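Local coordinates for Sensory/regulatory protein rpfC (Xanthomonas campestris pv. campestris, PDB 3M6M) that probably acts as the receiver domain of a hybrid sensor histidine kinase, accepting a phosphoryl group on an aspartate beside a bound magnesium ion in two-component signalling, at residues 15-20 and 59-64; 95-100 and 114-119. All blocks are in the same frame, centred on the assembly; numbering follows the deposited sequence.

Contact 1: 15-20 and 59-64; sequences MRMLVA and YDAVIV
Strands 16-20 and 61-64 run parallel, 4.7 Å apart at closest approach and 19° from alignment, with Leu-18 paired to Val-62 and Ala-20 to Val-64. Leu-18 serves the neighbouring strand twice, taking the amide of Ile-63 on its O at 2.8 Å and giving its own N to Ala-61 O; Ala-20 N then binds Ile-63 O. At the N-terminal end of the pairing the regular pattern gives way to a pair of bonds between Arg-16 and Asp-60: Asp-60 N donates to Arg-16 O, and Arg-16 N reaches Asp-60 OD2 at 2.9 Å, meeting the carboxylate on its anti side and somewhat out of its plane. This oxygen thus takes the place of a backbone acceptor.

The Tyr-59 ring is held between two side chains. Leu-18 CB sits over one face, 4.0 Å from the ring centroid in a CH-pi contact, while Leu-18 CD2 touches Tyr-59 CD2 and CE2; chi1 of -173° sets Leu-18 CG anti to the backbone N, and the leucine crosses the ring obliquely. Over the opposite face lies Arg-16 NH1, 4.1 Å from Tyr-59 CE1, with guanidinium and ring planes 17° apart; NH1 also makes a weak hydrogen bond to Asp-58 O. Helix 47-56 covers Leu-18 and Val-62 through Val-50. On the other face of the sheet, Met-17 bends at chi2 and rests SD on Ala-61 CB at 3.8 Å, and Val-19 CG2 approaches Ile-63 CD1.

This is a central strand pairing of the CheY-like receiver fold. Its backbone bonds from Leu-18 onward lie among buried aliphatic groups, so the strands' polar atoms are satisfied by each other, while charged side chains are confined to the end where Arg-16 and Asp-60 meet.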
loop_
_atom_site.group_PDB
_atom_site.type_symbol
_atom_site.label_atom_id
_atom_site.label_comp_id
_atom_site.label_asym_id
_atom_site.label_seq_id
_atom_site.Cartn_x
_atom_site.Cartn_y
_atom_site.Cartn_z
ATOM N N MET D 15 11.330 47.775 8.670
ATOM C CA MET D 15 10.347 46.653 8.605
ATOM C C MET D 15 9.193 46.843 9.587
ATOM O O MET D 15 9.360 47.449 10.645
ATOM C CB MET D 15 11.032 45.311 8.874
ATOM C CG MET D 15 11.984 44.858 7.780
ATOM S SD MET D 15 12.596 43.180 8.038
ATOM C CE MET D 15 13.735 43.041 6.662
ATOM N N ARG D 16 8.027 46.318 9.221
ATOM C CA ARG D 16 6.849 46.353 10.081
ATOM C C ARG D 16 6.744 45.023 10.829
ATOM O O ARG D 16 6.555 43.966 10.220
ATOM C CB ARG D 16 5.594 46.626 9.247
ATOM C CG ARG D 16 4.554 47.491 9.944
ATOM C CD ARG D 16 3.662 48.197 8.928
ATOM N NE ARG D 16 2.776 49.175 9.558
ATOM C CZ ARG D 16 1.482 48.979 9.810
ATOM N NH1 ARG D 16 0.896 47.833 9.485
ATOM N NH2 ARG D 16 0.771 49.938 10.388
ATOM N N MET D 17 6.879 45.086 12.150
ATOM C CA MET D 17 6.998 43.883 12.975
ATOM C C MET D 17 5.790 43.628 13.865
ATOM O O MET D 17 5.234 44.552 14.462
ATOM C CB MET D 17 8.264 43.944 13.834
ATOM C CG MET D 17 9.555 43.819 13.052
ATOM S SD MET D 17 9.790 42.167 12.382
ATOM C CE MET D 17 11.181 42.452 11.298
ATOM N N LEU D 18 5.398 42.359 13.947
ATOM C CA LEU D 18 4.331 41.923 14.834
ATOM C C LEU D 18 4.874 40.878 15.806
ATOM O O LEU D 18 5.449 39.870 15.392
ATOM C CB LEU D 18 3.148 41.374 14.029
ATOM C CG LEU D 18 1.846 41.008 14.753
ATOM C CD1 LEU D 18 1.313 42.145 15.620
ATOM C CD2 LEU D 18 0.803 40.588 13.736
ATOM N N VAL D 19 4.699 41.139 17.098
ATOM C CA VAL D 19 5.273 40.301 18.147
ATOM C C VAL D 19 4.185 39.758 19.069
ATOM O O VAL D 19 3.298 40.498 19.498
ATOM C CB VAL D 19 6.335 41.077 18.977
ATOM C CG1 VAL D 19 6.945 40.184 20.047
ATOM C CG2 VAL D 19 7.431 41.631 18.075
ATOM N N ALA D 20 4.261 38.461 19.363
ATOM C CA ALA D 20 3.336 37.822 20.296
ATOM C C ALA D 20 4.065 37.070 21.409
ATOM O O ALA D 20 4.880 36.184 21.147
ATOM C CB ALA D 20 2.382 36.893 19.558
ATOM N N TYR D 59 2.074 42.899 7.656
ATOM C CA TYR D 59 3.358 42.967 8.356
ATOM C C TYR D 59 4.465 42.256 7.582
ATOM O O TYR D 59 4.208 41.300 6.845
ATOM C CB TYR D 59 3.231 42.383 9.769
ATOM C CG TYR D 59 2.260 43.134 10.655
ATOM C CD1 TYR D 59 2.685 44.212 11.433
ATOM C CD2 TYR D 59 0.912 42.772 10.708
ATOM C CE1 TYR D 59 1.792 44.909 12.244
ATOM C CE2 TYR D 59 0.013 43.462 11.513
ATOM C CZ TYR D 59 0.459 44.526 12.278
ATOM O OH TYR D 59 -0.429 45.209 13.075
ATOM N N ASP D 60 5.696 42.732 7.752
ATOM C CA ASP D 60 6.847 42.167 7.049
ATOM C C ASP D 60 7.305 40.839 7.647
ATOM O O ASP D 60 7.785 39.966 6.926
ATOM C CB ASP D 60 8.003 43.170 7.009
ATOM C CG ASP D 60 7.748 44.319 6.045
ATOM O OD1 ASP D 60 7.268 44.063 4.918
ATOM O OD2 ASP D 60 8.036 45.478 6.412
ATOM N N ALA D 61 7.150 40.700 8.962
ATOM C CA ALA D 61 7.533 39.485 9.678
ATOM C C ALA D 61 6.819 39.391 11.021
ATOM O O ALA D 61 6.522 40.411 11.647
ATOM C CB ALA D 61 9.048 39.433 9.878
ATOM N N VAL D 62 6.550 38.161 11.453
ATOM C CA VAL D 62 5.900 37.899 12.737
ATOM C C VAL D 62 6.839 37.118 13.659
ATOM O O VAL D 62 7.364 36.068 13.280
ATOM C CB VAL D 62 4.565 37.119 12.566
ATOM C CG1 VAL D 62 3.939 36.799 13.921
ATOM C CG2 VAL D 62 3.579 37.899 11.693
ATOM N N ILE D 63 7.054 37.647 14.862
ATOM C CA ILE D 63 7.811 36.948 15.897
ATOM C C ILE D 63 6.843 36.414 16.947
ATOM O O ILE D 63 6.184 37.189 17.644
ATOM C CB ILE D 63 8.864 37.857 16.576
ATOM C CG1 ILE D 63 9.748 38.546 15.529
ATOM C CG2 ILE D 63 9.707 37.044 17.556
ATOM C CD1 ILE D 63 10.659 39.631 16.085
ATOM N N VAL D 64 6.760 35.090 17.049
ATOM C CA VAL D 64 5.816 34.441 17.956
ATOM C C VAL D 64 6.511 33.639 19.064
ATOM O O VAL D 64 7.516 32.968 18.826
ATOM C CB VAL D 64 4.789 33.555 17.180
ATOM C CG1 VAL D 64 5.439 32.283 16.628
ATOM C CG2 VAL D 64 3.590 33.219 18.057
#

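Contact 2: 95-100 and 114-119; sequences VLSADV and RAFLAK
Phe-116 brings its ring beside Val-95 and the turn that follows strand 93-97, in the last beta-alpha-beta unit of the receiver fold, where strands 93-97 and 115-118 pair in parallel, connected by the crossover through helix 102-110. Ring atom CD1 lies 4.0 Å from Val-95 CB, and CE1 meets CG1 of the same valine. Phe-116 CG is anti to the backbone N (chi1 -163°). At the far end of the ring Asp-99 O lies at the edge, near the ring plane, 3.4 Å from Phe-116 CE2. Ser-97 OG comes obliquely to CZ. Beyond the ring, Ile-105 and Cys-108 of helix 102-110 also touch Phe-116.

Opposite the Val-95 and Phe-116 side of the sheet, Leu-96 CD2 packs on Leu-117 CB at 3.7 Å, and Leu-96 CB receives Lys-119 CD at 3.6 Å. The lysine chain bends at chi3 (83°), and its NZ forms salt bridges to Asp-21 and Asp-65, the latter a magnesium ligand; this is consistent with the lysine that receiver domains characteristically place at the phosphorylation site.

Backbone bonds set these side chains in place: Val-95 N to Ala-115 O, Leu-117 N to Val-95 O, and Lys-119 N to Ser-97 O at 2.9 Å, the last with its donor 51° above the carbonyl plane. The turn itself is tied by Ser-97, whose OG donates to Asp-99 O at 2.6 Å, in the carbonyl plane and on a lone pair.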
loop_
_atom_site.group_PDB
_atom_site.type_symbol
_atom_site.label_atom_id
_atom_site.label_comp_id
_atom_site.label_asym_id
_atom_site.label_seq_id
_atom_site.Cartn_x
_atom_site.Cartn_y
_atom_site.Cartn_z
ATOM N N VAL D 95 9.851 31.785 15.308
ATOM C CA VAL D 95 9.413 31.314 16.620
ATOM C C VAL D 95 10.484 31.545 17.692
ATOM O O VAL D 95 11.682 31.389 17.435
ATOM C CB VAL D 95 9.000 29.815 16.576
ATOM C CG1 VAL D 95 8.298 29.405 17.865
ATOM C CG2 VAL D 95 8.086 29.544 15.386
ATOM N N LEU D 96 10.035 31.932 18.886
ATOM C CA LEU D 96 10.903 32.096 20.051
ATOM C C LEU D 96 10.424 31.236 21.212
ATOM O O LEU D 96 9.224 31.176 21.491
ATOM C CB LEU D 96 10.932 33.556 20.508
ATOM C CG LEU D 96 11.696 34.632 19.736
ATOM C CD1 LEU D 96 11.598 35.945 20.495
ATOM C CD2 LEU D 96 13.154 34.256 19.521
ATOM N N SER D 97 11.366 30.577 21.886
ATOM C CA SER D 97 11.078 29.844 23.125
ATOM C C SER D 97 12.335 29.515 23.923
ATOM O O SER D 97 13.449 29.542 23.392
ATOM C CB SER D 97 10.289 28.558 22.845
ATOM O OG SER D 97 10.982 27.718 21.945
ATOM N N ALA D 98 12.140 29.220 25.208
ATOM C CA ALA D 98 13.193 28.661 26.049
ATOM C C ALA D 98 13.296 27.156 25.796
ATOM O O ALA D 98 14.269 26.512 26.192
ATOM C CB ALA D 98 12.911 28.942 27.511
ATOM N N ASP D 99 12.271 26.616 25.137
ATOM C CA ASP D 99 12.262 25.241 24.648
ATOM C C ASP D 99 13.082 25.169 23.363
ATOM O O ASP D 99 12.726 25.780 22.352
ATOM C CB ASP D 99 10.821 24.784 24.384
ATOM C CG ASP D 99 10.707 23.290 24.090
ATOM O OD1 ASP D 99 9.574 22.828 23.840
ATOM O OD2 ASP D 99 11.730 22.573 24.108
ATOM N N VAL D 100 14.181 24.424 23.416
ATOM C CA VAL D 100 15.094 24.301 22.282
ATOM C C VAL D 100 15.287 22.822 21.900
ATOM O O VAL D 100 16.244 22.455 21.210
ATOM C CB VAL D 100 16.443 25.047 22.568
ATOM C CG1 VAL D 100 17.332 24.264 23.542
ATOM C CG2 VAL D 100 17.180 25.382 21.268
ATOM N N ARG D 114 9.906 29.830 9.473
ATOM C CA ARG D 114 11.113 30.181 8.726
ATOM C C ARG D 114 12.380 30.199 9.580
ATOM O O ARG D 114 13.475 29.941 9.075
ATOM C CB ARG D 114 10.936 31.515 8.002
ATOM C CG ARG D 114 10.087 31.419 6.746
ATOM C CD ARG D 114 10.261 32.646 5.871
ATOM N NE ARG D 114 11.551 32.666 5.181
ATOM C CZ ARG D 114 11.740 32.302 3.916
ATOM N NH1 ARG D 114 10.721 31.880 3.176
ATOM N NH2 ARG D 114 12.955 32.360 3.387
ATOM N N ALA D 115 12.224 30.505 10.866
ATOM C CA ALA D 115 13.348 30.550 11.800
ATOM C C ALA D 115 12.921 30.171 13.213
ATOM O O ALA D 115 11.792 30.442 13.628
ATOM C CB ALA D 115 14.001 31.929 11.792
ATOM N N PHE D 116 13.840 29.540 13.941
ATOM C CA PHE D 116 13.625 29.162 15.332
ATOM C C PHE D 116 14.818 29.634 16.157
ATOM O O PHE D 116 15.922 29.094 16.038
ATOM C CB PHE D 116 13.454 27.644 15.450
ATOM C CG PHE D 116 12.828 27.197 16.744
ATOM C CD1 PHE D 116 11.512 26.753 16.770
ATOM C CD2 PHE D 116 13.555 27.208 17.933
ATOM C CE1 PHE D 116 10.925 26.332 17.960
ATOM C CE2 PHE D 116 12.977 26.793 19.130
ATOM C CZ PHE D 116 11.660 26.352 19.143
ATOM N N LEU D 117 14.590 30.647 16.988
ATOM C CA LEU D 117 15.658 31.232 17.795
ATOM C C LEU D 117 15.412 31.066 19.289
ATOM O O LEU D 117 14.269 31.097 19.751
ATOM C CB LEU D 117 15.854 32.708 17.441
ATOM C CG LEU D 117 16.446 33.012 16.062
ATOM C CD1 LEU D 117 16.029 34.397 15.601
ATOM C CD2 LEU D 117 17.966 32.872 16.065
ATOM N N ALA D 118 16.500 30.893 20.035
ATOM C CA ALA D 118 16.433 30.628 21.468
ATOM C C ALA D 118 16.108 31.875 22.284
ATOM O O ALA D 118 16.494 32.991 21.927
ATOM C CB ALA D 118 17.736 29.993 21.953
ATOM N N LYS D 119 15.381 31.662 23.377
ATOM C CA LYS D 119 15.122 32.691 24.375
ATOM C C LYS D 119 15.987 32.427 25.617
ATOM O O LYS D 119 16.157 31.268 26.007
ATOM C CB LYS D 119 13.638 32.699 24.745
ATOM C CG LYS D 119 12.756 33.519 23.819
ATOM C CD LYS D 119 11.273 33.302 24.112
ATOM C CE LYS D 119 10.762 34.171 25.250
ATOM N NZ LYS D 119 9.336 33.872 25.552
#

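Overall arrangement
Both contacts belong to one five-stranded parallel sheet with strand order 2-1-3-4-5. Contact 1 joins strand 16-20 to its neighbour 61-65, and contact 2 joins 93-97 to the outermost strand 115-118; their centres are 15 Å apart. Along the chain contact 1 closes before contact 2 opens, and helix 73-85 lies between them. They meet where strands 61-65 and 93-97 adjoin: Val-64 O and Leu-96 N are 2.7 Å apart, a probable hydrogen bond, and Ile-63 CG2 packs on Leu-96 CD1. The C-terminal ends of the strands lead to Asp-65 and Lys-119 near the magnesium ion, so both pairings lead into the probable phosphorylation site.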